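Local coordinates for meta cleavage compound hydrolase (PDB 1J1I), which hydrolyses a meta-cleavage compound in bacterial carbazole degradation, probably cutting a carbon-carbon bond to release anthranilate, at residues S114-A118 with L136-G141; R91-H96 with T119-V123; T28-G34 with Y66-D72; H43-A49 with G75-T79; L170-F175 with G260-E266. One frame throughout, in Å; residues are numbered along the deposited sequence.

How the contacts relate
All five contacts belong to one alpha/beta-hydrolase chain. Contact 3 pairs strands 26-33 and 67-71 of the central sheet. The loops leaving strands 38-42 and 67-71 meet in contact 4. Contacts 1 and 2 share helix 114-126 and touch, their centres about 11 Å apart. Contact 2 packs that helix on helix 88-101, which touches strand 67-71. Contact 5 comes last along the chain and joins the loop after helix 160-170 to the His261 loop. Its centre lies about 25 Å from that of contact 2. Contacts 1, 4 and 5 converge on Ser114: Gly44 and His261 both reach it. The probable active site is thus built from loops at the C-terminal ends of the parallel strands.

Contact 1. Residues S114-A118 with L136-G141; sequences SMGGA and LMGSAG
Residues 114-118 lie in helix 114-126. Residues 136-141 are the end of strand 131-137 and the loop after it. The two run closest at Ser114 and Ser139, with CA atoms 3.7 Å apart. Two backbone hydrogen bonds clamp Ser114: its N donates to Met137 O (3.1 Å), and its O accepts from Ala140 N (3.2 Å). Ser114 CA also makes a CA-H...O contact with Gly138 O at 3.3 Å. Ser114 has strained backbone angles, phi 39° and psi -115°. Its chi1 is p, and its CA-to-CB bond points away from the loop, though CB still touches Gly138 O at 3.7 Å. This is the nucleophile elbow of the alpha/beta hydrolases, the sharp strand-to-helix turn in a GxSxG sequence. Ser114 is the probable nucleophile, and its side chain touches His261. Met115 CA-to-CB points away from the loop; with chi1 t, chi2 t and chi3 m its side chain touches Phe76 and helix 192-208. Ser139 takes chi1 t. Its OG donates to Ala140 O (2.8 Å) and lies 3.2 Å from Gly117 C. A CB on Gly117 would clash with that OG. Leu136 (m, t) brings CD2 to 3.4 Å from Gly117 O. Ala140 CB points at the helix and lies 4.0 Å from Ala118 CB. Gly138 turns the chain with positive phi (53/31). At Gly141 a CB would jam against the preceding carbonyl O.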
# COMPACT_ATOMS: atom_id res chain seq x y z
N SER A 114 -11.17 -11.31 -6.43
CA SER A 114 -12.00 -12.37 -5.87
C SER A 114 -11.68 -13.77 -6.43
O SER A 114 -10.58 -14.28 -6.20
CB SER A 114 -13.49 -12.03 -6.07
OG SER A 114 -13.79 -11.74 -7.42
N MET A 115 -12.61 -14.40 -7.14
CA MET A 115 -12.36 -15.73 -7.70
C MET A 115 -11.09 -15.77 -8.56
O MET A 115 -10.35 -16.76 -8.56
CB MET A 115 -13.54 -16.22 -8.55
CG MET A 115 -13.29 -17.57 -9.23
SD MET A 115 -14.69 -18.14 -10.26
CE MET A 115 -15.85 -18.64 -9.00
N GLY A 116 -10.84 -14.69 -9.30
CA GLY A 116 -9.65 -14.62 -10.13
C GLY A 116 -8.42 -14.61 -9.25
O GLY A 116 -7.37 -15.15 -9.60
N GLY A 117 -8.55 -14.00 -8.08
CA GLY A 117 -7.45 -13.94 -7.14
C GLY A 117 -7.17 -15.32 -6.56
O GLY A 117 -6.01 -15.74 -6.46
N ALA A 118 -8.23 -16.04 -6.21
CA ALA A 118 -8.07 -17.39 -5.66
C ALA A 118 -7.39 -18.29 -6.69
O ALA A 118 -6.56 -19.14 -6.34
CB ALA A 118 -9.43 -17.97 -5.29
N LEU A 136 -3.33 -9.96 -5.08
CA LEU A 136 -4.61 -10.47 -4.64
C LEU A 136 -5.46 -9.26 -4.27
O LEU A 136 -5.11 -8.49 -3.37
CB LEU A 136 -4.43 -11.39 -3.43
CG LEU A 136 -3.51 -12.59 -3.69
CD1 LEU A 136 -3.20 -13.27 -2.37
CD2 LEU A 136 -4.18 -13.56 -4.67
N MET A 137 -6.57 -9.09 -4.98
CA MET A 137 -7.43 -7.94 -4.76
C MET A 137 -8.82 -8.41 -4.34
O MET A 137 -9.57 -8.95 -5.15
CB MET A 137 -7.51 -7.15 -6.07
CG MET A 137 -8.21 -5.81 -5.99
SD MET A 137 -9.31 -5.55 -7.38
CE MET A 137 -8.26 -6.02 -8.79
N GLY A 138 -9.15 -8.20 -3.07
CA GLY A 138 -10.44 -8.64 -2.56
C GLY A 138 -10.57 -10.11 -2.91
O GLY A 138 -11.67 -10.63 -3.12
N SER A 139 -9.42 -10.77 -2.94
CA SER A 139 -9.34 -12.18 -3.29
C SER A 139 -10.05 -13.18 -2.40
O SER A 139 -10.03 -13.08 -1.18
CB SER A 139 -7.87 -12.60 -3.40
OG SER A 139 -7.78 -13.99 -3.70
N ALA A 140 -10.67 -14.16 -3.05
CA ALA A 140 -11.34 -15.23 -2.36
C ALA A 140 -10.21 -16.17 -1.92
O ALA A 140 -9.07 -16.03 -2.37
CB ALA A 140 -12.29 -15.95 -3.31
N GLY A 141 -10.52 -17.12 -1.04
CA GLY A 141 -9.51 -18.06 -0.59
C GLY A 141 -9.55 -18.30 0.91
O GLY A 141 -9.24 -19.40 1.38

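Contact 2. Residues R91-H96 with T119-V123; sequences RIRHLH and TGLGV
Ile92 (chi1 m, chi2 t) lays CD1 over the backbone of Gly122, 3.7 Å from its CA. A CB on Gly122 would clash with that CD1. Ile92 CG2 also meets Val123 CG2 at 3.9 Å. Both segments are helical, in helices 88-101 and 114-126. Their local axes approach to 8.7 Å and cross at -70°. The nearest CA atoms are those of Ile92 and Thr119, 5.3 Å apart. Leu95 (t, p) points at the other helix. Its CD2 touches Val123 CG2 at 3.5 Å, Thr119 CG2 at 3.9 Å and Gly120 CA at 3.9 Å. Val123 has chi1 t. Thr119 has chi1 m and puts CG2 3.5 Å from Arg91 O, while its OG1 bonds Met115 O and Gln88. Arg91 NE bonds Gln88. The packing joins the helix that follows the nucleophile elbow of this alpha/beta hydrolase to its neighbour. No hydrogen bond crosses the interface, so the helices meet through apolar side chains and close glycine backbone.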
# COMPACT_ATOMS: atom_id res chain seq x y z
N ARG A 91 -10.13 -24.55 -12.70
CA ARG A 91 -9.78 -23.18 -13.07
C ARG A 91 -8.28 -22.96 -12.92
O ARG A 91 -7.66 -22.26 -13.73
CB ARG A 91 -10.54 -22.17 -12.20
CG ARG A 91 -11.98 -21.90 -12.64
CD ARG A 91 -12.63 -20.83 -11.76
NE ARG A 91 -12.87 -21.33 -10.41
CZ ARG A 91 -13.90 -22.09 -10.06
NH1 ARG A 91 -14.81 -22.44 -10.97
NH2 ARG A 91 -14.03 -22.52 -8.81
N ILE A 92 -7.69 -23.56 -11.89
CA ILE A 92 -6.25 -23.43 -11.68
C ILE A 92 -5.50 -24.06 -12.86
O ILE A 92 -4.58 -23.46 -13.42
CB ILE A 92 -5.81 -24.11 -10.36
CG1 ILE A 92 -6.38 -23.33 -9.17
CG2 ILE A 92 -4.28 -24.19 -10.29
CD1 ILE A 92 -6.18 -24.02 -7.83
N ARG A 93 -5.91 -25.27 -13.22
CA ARG A 93 -5.28 -25.98 -14.34
C ARG A 93 -5.43 -25.16 -15.62
O ARG A 93 -4.49 -25.07 -16.41
CB ARG A 93 -5.93 -27.35 -14.55
CG ARG A 93 -5.28 -28.16 -15.67
CD ARG A 93 -6.20 -29.27 -16.16
NE ARG A 93 -6.66 -30.12 -15.07
CZ ARG A 93 -7.57 -31.08 -15.20
NH1 ARG A 93 -7.93 -31.81 -14.15
NH2 ARG A 93 -8.11 -31.32 -16.39
N HIS A 94 -6.60 -24.57 -15.81
CA HIS A 94 -6.84 -23.77 -17.00
C HIS A 94 -5.87 -22.60 -17.08
O HIS A 94 -5.27 -22.37 -18.13
CB HIS A 94 -8.28 -23.23 -17.03
CG HIS A 94 -8.52 -22.24 -18.12
ND1 HIS A 94 -8.80 -20.91 -17.88
CD2 HIS A 94 -8.48 -22.37 -19.47
CE1 HIS A 94 -8.92 -20.27 -19.03
NE2 HIS A 94 -8.74 -21.13 -20.01
N LEU A 95 -5.71 -21.87 -15.98
CA LEU A 95 -4.79 -20.74 -15.97
C LEU A 95 -3.38 -21.23 -16.26
O LEU A 95 -2.62 -20.58 -16.99
CB LEU A 95 -4.86 -20.02 -14.61
CG LEU A 95 -3.88 -18.86 -14.37
CD1 LEU A 95 -4.01 -17.84 -15.50
CD2 LEU A 95 -4.18 -18.21 -13.02
N HIS A 96 -3.02 -22.38 -15.70
CA HIS A 96 -1.71 -22.97 -15.93
C HIS A 96 -1.52 -23.23 -17.43
O HIS A 96 -0.49 -22.87 -18.00
CB HIS A 96 -1.57 -24.28 -15.15
CG HIS A 96 -0.49 -25.19 -15.65
ND1 HIS A 96 -0.65 -26.00 -16.75
CD2 HIS A 96 0.77 -25.42 -15.20
CE1 HIS A 96 0.46 -26.69 -16.96
NE2 HIS A 96 1.33 -26.36 -16.02
N THR A 119 -7.73 -18.09 -7.96
CA THR A 119 -7.15 -18.91 -9.02
C THR A 119 -5.68 -18.56 -9.25
O THR A 119 -4.86 -19.45 -9.48
CB THR A 119 -7.97 -18.75 -10.33
OG1 THR A 119 -9.33 -19.14 -10.08
CG2 THR A 119 -7.40 -19.66 -11.43
N GLY A 120 -5.34 -17.28 -9.17
CA GLY A 120 -3.95 -16.87 -9.32
C GLY A 120 -3.14 -17.41 -8.15
O GLY A 120 -1.98 -17.84 -8.31
N LEU A 121 -3.75 -17.39 -6.98
CA LEU A 121 -3.10 -17.88 -5.77
C LEU A 121 -2.82 -19.38 -5.92
O LEU A 121 -1.73 -19.85 -5.59
CB LEU A 121 -4.00 -17.63 -4.55
CG LEU A 121 -3.39 -17.81 -3.15
CD1 LEU A 121 -4.28 -17.14 -2.11
CD2 LEU A 121 -3.20 -19.28 -2.82
N GLY A 122 -3.80 -20.11 -6.45
CA GLY A 122 -3.63 -21.54 -6.65
C GLY A 122 -2.45 -21.84 -7.57
O GLY A 122 -1.64 -22.73 -7.28
N VAL A 123 -2.36 -21.11 -8.68
CA VAL A 123 -1.27 -21.31 -9.63
C VAL A 123 0.07 -20.93 -8.97
O VAL A 123 1.10 -21.54 -9.23
CB VAL A 123 -1.47 -20.45 -10.91
CG1 VAL A 123 -0.20 -20.43 -11.74
CG2 VAL A 123 -2.62 -21.02 -11.74

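Contact 3. Residues T28-G34 with Y66-D72; sequences TRYLEAG and YRVIAMD
Strands 26-33 and 67-71 are antiparallel neighbours in the central mixed sheet of the alpha/beta-hydrolase fold. Their local axes come within 4.5 Å at an angle of 154°. Tyr30-Met71 and Glu32-Ile69 are non-hydrogen-bonded pairs. Leu31-Ala70 and Ala33-Val68 are hydrogen-bonded pairs. The backbone bonds are Leu31 N to Ala70 O (2.8 Å), Ala70 N to Leu31 O (2.9 Å), Ala33 N to Val68 O (3.1 Å) and Val68 N to Ala33 O (2.7 Å). Asp72 N to Arg29 O (3.0 Å) extends them. CA-H...O contacts fall between, such as Glu32 CA to Val68 O at 3.2 Å.

Apolar contacts occupy both faces. On one, Tyr30 (chi1 p) sets CD2 3.8 Å from Ile69 CG2, Ile69 being m, m. Thr28 CG2 reaches Met71 CG at 3.6 Å. Helix 88-101 packs on this face through Phe98. On the other, Leu31 CB lies 3.9 Å from Ala70 CB, and helix 59-62 packs over Leu31, Ala33 and Val68.

Two salt bridges link the strands. Arg29 NH1 meets Asp72 OD2 at 3.0 Å; Arg29 also forms salt bridges with Glu18 and Glu50, and Asp72 OD1 is hydrogen-bonded to Ser51 OG. Extended Glu32 (t, t) meets extended Arg67, whose NE lies 2.6 Å from Glu32 OE2 and whose NH2 makes a weak bond to the same oxygen at 3.1 Å.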
# COMPACT_ATOMS: atom_id res chain seq x y z
N THR A 28 -9.46 -20.12 -25.28
CA THR A 28 -9.52 -19.06 -24.29
C THR A 28 -9.43 -17.67 -24.92
O THR A 28 -8.64 -17.44 -25.83
CB THR A 28 -8.36 -19.22 -23.28
OG1 THR A 28 -8.38 -20.56 -22.77
CG2 THR A 28 -8.49 -18.24 -22.13
N ARG A 29 -10.26 -16.76 -24.42
CA ARG A 29 -10.29 -15.40 -24.91
C ARG A 29 -9.54 -14.47 -23.98
O ARG A 29 -9.69 -14.55 -22.76
CB ARG A 29 -11.74 -14.91 -25.03
CG ARG A 29 -11.89 -13.45 -25.44
CD ARG A 29 -12.52 -12.64 -24.32
NE ARG A 29 -12.97 -11.33 -24.78
CZ ARG A 29 -13.78 -10.54 -24.10
NH1 ARG A 29 -14.24 -10.91 -22.91
NH2 ARG A 29 -14.16 -9.37 -24.61
N TYR A 30 -8.73 -13.59 -24.55
CA TYR A 30 -8.00 -12.62 -23.75
C TYR A 30 -7.91 -11.28 -24.44
O TYR A 30 -8.14 -11.17 -25.65
CB TYR A 30 -6.59 -13.13 -23.40
CG TYR A 30 -5.65 -13.38 -24.57
CD1 TYR A 30 -5.74 -14.55 -25.32
CD2 TYR A 30 -4.62 -12.48 -24.87
CE1 TYR A 30 -4.83 -14.83 -26.35
CE2 TYR A 30 -3.71 -12.75 -25.89
CZ TYR A 30 -3.81 -13.93 -26.63
OH TYR A 30 -2.89 -14.20 -27.62
N LEU A 31 -7.60 -10.25 -23.66
CA LEU A 31 -7.44 -8.90 -24.16
C LEU A 31 -5.95 -8.60 -24.02
O LEU A 31 -5.34 -8.94 -23.01
CB LEU A 31 -8.25 -7.92 -23.31
CG LEU A 31 -9.73 -7.65 -23.62
CD1 LEU A 31 -10.42 -8.88 -24.17
CD2 LEU A 31 -10.40 -7.16 -22.35
N GLU A 32 -5.36 -7.97 -25.03
CA GLU A 32 -3.94 -7.65 -24.97
C GLU A 32 -3.62 -6.22 -25.37
O GLU A 32 -4.24 -5.66 -26.27
CB GLU A 32 -3.15 -8.63 -25.84
CG GLU A 32 -1.70 -8.24 -26.03
CD GLU A 32 -0.89 -9.32 -26.72
OE1 GLU A 32 -1.49 -10.09 -27.50
OE2 GLU A 32 0.33 -9.38 -26.49
N ALA A 33 -2.64 -5.66 -24.68
CA ALA A 33 -2.17 -4.29 -24.91
C ALA A 33 -0.82 -4.10 -24.25
O ALA A 33 -0.54 -4.67 -23.20
CB ALA A 33 -3.17 -3.30 -24.33
N GLY A 34 0.04 -3.29 -24.88
CA GLY A 34 1.34 -3.03 -24.30
C GLY A 34 2.48 -3.94 -24.68
O GLY A 34 2.30 -4.95 -25.36
N TYR A 66 3.90 -2.44 -19.34
CA TYR A 66 3.96 -3.90 -19.46
C TYR A 66 3.08 -4.45 -20.57
O TYR A 66 2.24 -3.74 -21.12
CB TYR A 66 3.51 -4.57 -18.16
CG TYR A 66 4.33 -4.21 -16.94
CD1 TYR A 66 4.04 -3.07 -16.19
CD2 TYR A 66 5.42 -4.99 -16.57
CE1 TYR A 66 4.82 -2.71 -15.10
CE2 TYR A 66 6.22 -4.64 -15.48
CZ TYR A 66 5.91 -3.50 -14.76
OH TYR A 66 6.72 -3.14 -13.70
N ARG A 67 3.28 -5.73 -20.88
CA ARG A 67 2.45 -6.41 -21.86
C ARG A 67 1.29 -6.92 -21.01
O ARG A 67 1.45 -7.86 -20.23
CB ARG A 67 3.19 -7.61 -22.48
CG ARG A 67 2.38 -8.34 -23.54
CD ARG A 67 3.07 -9.61 -24.01
NE ARG A 67 2.23 -10.34 -24.96
CZ ARG A 67 2.46 -11.58 -25.37
NH1 ARG A 67 3.52 -12.24 -24.92
NH2 ARG A 67 1.64 -12.14 -26.24
N VAL A 68 0.13 -6.29 -21.16
CA VAL A 68 -1.04 -6.66 -20.38
C VAL A 68 -1.91 -7.70 -21.07
O VAL A 68 -2.30 -7.54 -22.23
CB VAL A 68 -1.90 -5.42 -20.07
CG1 VAL A 68 -3.08 -5.81 -19.21
CG2 VAL A 68 -1.05 -4.35 -19.38
N ILE A 69 -2.22 -8.77 -20.34
CA ILE A 69 -3.03 -9.87 -20.87
C ILE A 69 -4.18 -10.16 -19.90
O ILE A 69 -3.96 -10.71 -18.81
CB ILE A 69 -2.16 -11.15 -21.02
CG1 ILE A 69 -0.99 -10.89 -21.98
CG2 ILE A 69 -3.02 -12.32 -21.48
CD1 ILE A 69 -1.37 -10.73 -23.45
N ALA A 70 -5.39 -9.76 -20.28
CA ALA A 70 -6.58 -9.98 -19.45
C ALA A 70 -7.29 -11.23 -19.96
O ALA A 70 -7.90 -11.22 -21.03
CB ALA A 70 -7.51 -8.76 -19.54
N MET A 71 -7.21 -12.30 -19.18
CA MET A 71 -7.78 -13.60 -19.55
C MET A 71 -9.14 -13.94 -18.94
O MET A 71 -9.35 -13.75 -17.74
CB MET A 71 -6.80 -14.71 -19.15
CG MET A 71 -7.23 -16.14 -19.48
SD MET A 71 -6.43 -17.38 -18.40
CE MET A 71 -7.66 -17.49 -17.07
N ASP A 72 -10.06 -14.46 -19.76
CA ASP A 72 -11.36 -14.88 -19.26
C ASP A 72 -11.18 -16.28 -18.69
O ASP A 72 -10.63 -17.17 -19.36
CB ASP A 72 -12.40 -14.94 -20.39
CG ASP A 72 -13.01 -13.59 -20.70
OD1 ASP A 72 -12.62 -12.58 -20.06
OD2 ASP A 72 -13.88 -13.54 -21.60

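Contact 4. Residues H43-A49 with G75-T79; sequences HGGGAGA and GFGKT
Phe76 has the most surface buried here, and its ring lies against the loop of residues 43-49. Its chi1 is m and chi2 is 74°. The ring edge faces two carbonyls: Phe76 CD2 is 3.4 Å from Ala49 O, and Phe76 CE2 is 3.6 Å from Gly46 O. His43 comes next. Its chi1 is p, and its CE1 touches Phe76 CB at 3.4 Å. The two rings are oblique, with centroids 5.3 Å apart and planes at 53°. His43 ND1 donates to Gly44 O (2.8 Å), and its NE2 bonds Met73 N. The glycine-rich loop after strand 38-42 is the HG-containing loop of alpha/beta hydrolases, which commonly helps form the oxyanion hole. Gly45 N makes a weak hydrogen bond to OG of Ser114, the probable nucleophile. Ala49 closes a type II turn, Gly46 to Ala49, with N to Gly46 O at 3.1 Å. Phe76 opens a type II' turn to Thr79. A water bridges the loops, 2.9 Å from both Ala49 O and Gly77 N.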
# COMPACT_ATOMS: atom_id res chain seq x y z
N HIS A 43 -10.22 -11.63 -13.94
CA HIS A 43 -11.47 -11.06 -13.44
C HIS A 43 -12.08 -11.85 -12.28
O HIS A 43 -11.68 -12.98 -12.00
CB HIS A 43 -12.48 -10.98 -14.60
CG HIS A 43 -12.85 -12.32 -15.17
ND1 HIS A 43 -13.81 -13.13 -14.60
CD2 HIS A 43 -12.36 -13.01 -16.22
CE1 HIS A 43 -13.88 -14.26 -15.27
NE2 HIS A 43 -13.01 -14.21 -16.26
N GLY A 44 -13.06 -11.25 -11.61
CA GLY A 44 -13.70 -11.92 -10.50
C GLY A 44 -14.85 -12.80 -10.93
O GLY A 44 -15.14 -12.94 -12.13
N GLY A 45 -15.51 -13.42 -9.96
CA GLY A 45 -16.64 -14.28 -10.26
C GLY A 45 -17.87 -13.43 -10.48
O GLY A 45 -17.77 -12.21 -10.65
N GLY A 46 -19.04 -14.05 -10.45
CA GLY A 46 -20.26 -13.30 -10.66
C GLY A 46 -20.76 -13.47 -12.07
O GLY A 46 -19.98 -13.60 -13.01
N ALA A 47 -22.08 -13.46 -12.22
CA ALA A 47 -22.70 -13.63 -13.53
C ALA A 47 -22.31 -12.48 -14.46
O ALA A 47 -22.42 -11.31 -14.10
CB ALA A 47 -24.22 -13.69 -13.38
N GLY A 48 -21.84 -12.83 -15.65
CA GLY A 48 -21.46 -11.81 -16.61
C GLY A 48 -20.10 -11.19 -16.38
O GLY A 48 -19.71 -10.25 -17.07
N ALA A 49 -19.35 -11.71 -15.40
CA ALA A 49 -18.03 -11.16 -15.13
C ALA A 49 -17.04 -11.66 -16.17
O ALA A 49 -17.00 -12.85 -16.48
CB ALA A 49 -17.57 -11.55 -13.73
N GLY A 75 -15.17 -21.08 -18.39
CA GLY A 75 -16.59 -20.92 -18.14
C GLY A 75 -17.13 -19.50 -18.11
O GLY A 75 -18.34 -19.29 -17.99
N PHE A 76 -16.24 -18.50 -18.22
CA PHE A 76 -16.67 -17.11 -18.19
C PHE A 76 -16.41 -16.37 -19.50
O PHE A 76 -15.62 -16.82 -20.34
CB PHE A 76 -15.95 -16.33 -17.07
CG PHE A 76 -16.38 -16.72 -15.68
CD1 PHE A 76 -15.97 -17.92 -15.11
CD2 PHE A 76 -17.19 -15.87 -14.94
CE1 PHE A 76 -16.37 -18.27 -13.82
CE2 PHE A 76 -17.59 -16.21 -13.64
CZ PHE A 76 -17.18 -17.41 -13.09
N GLY A 77 -17.07 -15.23 -19.66
CA GLY A 77 -16.90 -14.40 -20.84
C GLY A 77 -16.97 -15.13 -22.16
O GLY A 77 -17.98 -15.77 -22.47
N LYS A 78 -15.90 -15.03 -22.94
CA LYS A 78 -15.85 -15.68 -24.25
C LYS A 78 -15.00 -16.94 -24.25
O LYS A 78 -14.79 -17.56 -25.29
CB LYS A 78 -15.35 -14.71 -25.31
CG LYS A 78 -16.27 -13.51 -25.53
CD LYS A 78 -15.80 -12.68 -26.71
CE LYS A 78 -16.65 -11.43 -26.87
NZ LYS A 78 -16.20 -10.59 -28.02
N THR A 79 -14.49 -17.32 -23.08
CA THR A 79 -13.67 -18.52 -22.97
C THR A 79 -14.60 -19.73 -23.07
O THR A 79 -15.79 -19.62 -22.76
CB THR A 79 -12.89 -18.53 -21.64
OG1 THR A 79 -11.77 -17.64 -21.76
CG2 THR A 79 -12.39 -19.92 -21.29
O HOH W 1 -19.15 -14.21 -17.86

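Contact 5. Residues L170-F175 with G260-E266; sequences LTNDGF and GHWAMIE
Gly260 starts the second segment with its CA 4.3 Å from that of Thr171. A CB there would clash with Leu170 O. Gly260 N donates to Glu266 OE1 (2.7 Å). His261 N donates to Leu170 O (2.8 Å), while its side chain (chi1 t) turns ND1 to Asp233. Trp262 (chi1 m) sits at the N-cap of helix 263-266. Leu170 (m, t) puts CB over one face of the indole and CD1 3.4 Å from Trp262 CZ2. Thr171 CG2 lies 3.9 Å from Trp262 CE3. Ile265 (m, t) meets Phe175 CZ through CG2 at 3.7 Å. Glu266 (m, t) folds its carboxylate back to the loop start. Its OE1 accepts from Asn172 N (2.8 Å) and Asn172 ND2 (2.7 Å), and its OE2 from Trp262 N (3.0 Å). A water joins Asn172 ND2 (3.0 Å) to Glu266 O (2.9 Å). Residues 172-175 form a type I turn, with an Asx turn from Asn172 OD1 to Gly174 N (2.6 Å). The segment after helix 160-170 thus packs against the loop carrying His261, the probable histidine of the Ser-His-Asp catalytic triad of alpha/beta hydrolases, with Ser114 and Asp233.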
# COMPACT_ATOMS: atom_id res chain seq x y z
N LEU A 170 -21.88 -4.25 -4.02
CA LEU A 170 -20.47 -4.63 -3.93
C LEU A 170 -19.47 -3.49 -4.03
O LEU A 170 -18.26 -3.71 -3.93
CB LEU A 170 -20.14 -5.65 -5.03
CG LEU A 170 -21.01 -6.90 -5.13
CD1 LEU A 170 -20.39 -7.86 -6.12
CD2 LEU A 170 -21.14 -7.56 -3.77
N THR A 171 -19.97 -2.27 -4.24
CA THR A 171 -19.10 -1.11 -4.37
C THR A 171 -19.32 -0.10 -3.24
O THR A 171 -20.31 -0.17 -2.52
CB THR A 171 -19.33 -0.41 -5.72
OG1 THR A 171 -20.72 -0.10 -5.87
CG2 THR A 171 -18.90 -1.32 -6.87
N ASN A 172 -18.37 0.83 -3.08
CA ASN A 172 -18.47 1.85 -2.04
C ASN A 172 -19.63 2.79 -2.33
O ASN A 172 -20.01 2.98 -3.49
CB ASN A 172 -17.15 2.63 -1.94
CG ASN A 172 -16.98 3.64 -3.07
OD1 ASN A 172 -17.51 4.75 -3.02
ND2 ASN A 172 -16.24 3.24 -4.10
N ASP A 173 -20.19 3.39 -1.28
CA ASP A 173 -21.33 4.29 -1.41
C ASP A 173 -21.16 5.44 -2.39
O ASP A 173 -22.14 6.07 -2.79
CB ASP A 173 -21.73 4.84 -0.04
CG ASP A 173 -21.95 3.76 1.00
OD1 ASP A 173 -22.46 2.68 0.64
OD2 ASP A 173 -21.62 3.99 2.18
N GLY A 174 -19.92 5.73 -2.77
CA GLY A 174 -19.68 6.83 -3.69
C GLY A 174 -19.55 6.41 -5.15
O GLY A 174 -19.40 7.26 -6.02
N PHE A 175 -19.60 5.11 -5.40
CA PHE A 175 -19.48 4.60 -6.76
C PHE A 175 -20.67 4.99 -7.64
O PHE A 175 -21.82 4.76 -7.28
CB PHE A 175 -19.35 3.07 -6.73
CG PHE A 175 -19.09 2.46 -8.08
CD1 PHE A 175 -17.88 2.67 -8.74
CD2 PHE A 175 -20.07 1.69 -8.71
CE1 PHE A 175 -17.65 2.12 -10.00
CE2 PHE A 175 -19.84 1.14 -9.97
CZ PHE A 175 -18.63 1.35 -10.61
N GLY A 260 -15.08 -0.71 -2.06
CA GLY A 260 -15.78 -1.96 -1.83
C GLY A 260 -14.98 -3.17 -2.28
O GLY A 260 -13.77 -3.23 -2.10
N HIS A 261 -15.68 -4.12 -2.89
CA HIS A 261 -15.10 -5.38 -3.36
C HIS A 261 -14.37 -5.32 -4.71
O HIS A 261 -13.64 -6.25 -5.05
CB HIS A 261 -16.21 -6.44 -3.40
CG HIS A 261 -15.72 -7.85 -3.56
ND1 HIS A 261 -14.79 -8.41 -2.72
CD2 HIS A 261 -16.07 -8.82 -4.43
CE1 HIS A 261 -14.59 -9.67 -3.06
NE2 HIS A 261 -15.36 -9.95 -4.10
N TRP A 262 -14.56 -4.24 -5.46
CA TRP A 262 -13.93 -4.09 -6.78
C TRP A 262 -13.02 -2.86 -6.92
O TRP A 262 -13.34 -1.93 -7.66
CB TRP A 262 -15.00 -4.02 -7.89
CG TRP A 262 -15.89 -5.22 -7.99
CD1 TRP A 262 -15.61 -6.50 -7.58
CD2 TRP A 262 -17.19 -5.27 -8.59
NE1 TRP A 262 -16.65 -7.34 -7.89
CE2 TRP A 262 -17.63 -6.61 -8.52
CE3 TRP A 262 -18.01 -4.32 -9.20
CZ2 TRP A 262 -18.87 -7.02 -9.02
CZ3 TRP A 262 -19.25 -4.72 -9.70
CH2 TRP A 262 -19.67 -6.06 -9.61
N ALA A 263 -11.89 -2.86 -6.23
CA ALA A 263 -10.97 -1.73 -6.28
C ALA A 263 -10.60 -1.31 -7.71
O ALA A 263 -10.56 -0.11 -8.01
CB ALA A 263 -9.70 -2.05 -5.49
N MET A 264 -10.34 -2.27 -8.59
CA MET A 264 -9.95 -1.96 -9.97
C MET A 264 -11.04 -1.23 -10.76
O MET A 264 -10.74 -0.56 -11.76
CB MET A 264 -9.55 -3.23 -10.72
CG MET A 264 -10.72 -4.10 -11.15
SD MET A 264 -11.65 -4.78 -9.77
CE MET A 264 -12.88 -5.71 -10.64
N ILE A 265 -12.29 -1.38 -10.34
CA ILE A 265 -13.40 -0.73 -11.02
C ILE A 265 -13.77 0.58 -10.32
O ILE A 265 -14.01 1.60 -10.98
CB ILE A 265 -14.66 -1.64 -11.06
CG1 ILE A 265 -14.39 -2.88 -11.92
CG2 ILE A 265 -15.85 -0.87 -11.62
CD1 ILE A 265 -15.53 -3.90 -11.93
N GLU A 266 -13.81 0.55 -9.00
CA GLU A 266 -14.17 1.73 -8.20
C GLU A 266 -13.12 2.84 -8.22
O GLU A 266 -13.45 4.03 -8.18
CB GLU A 266 -14.45 1.32 -6.76
CG GLU A 266 -15.53 0.25 -6.62
CD GLU A 266 -15.66 -0.26 -5.19
OE1 GLU A 266 -15.85 0.57 -4.27
OE2 GLU A 266 -15.59 -1.49 -5.00
O HOH W 2 -15.75 4.75 -6.63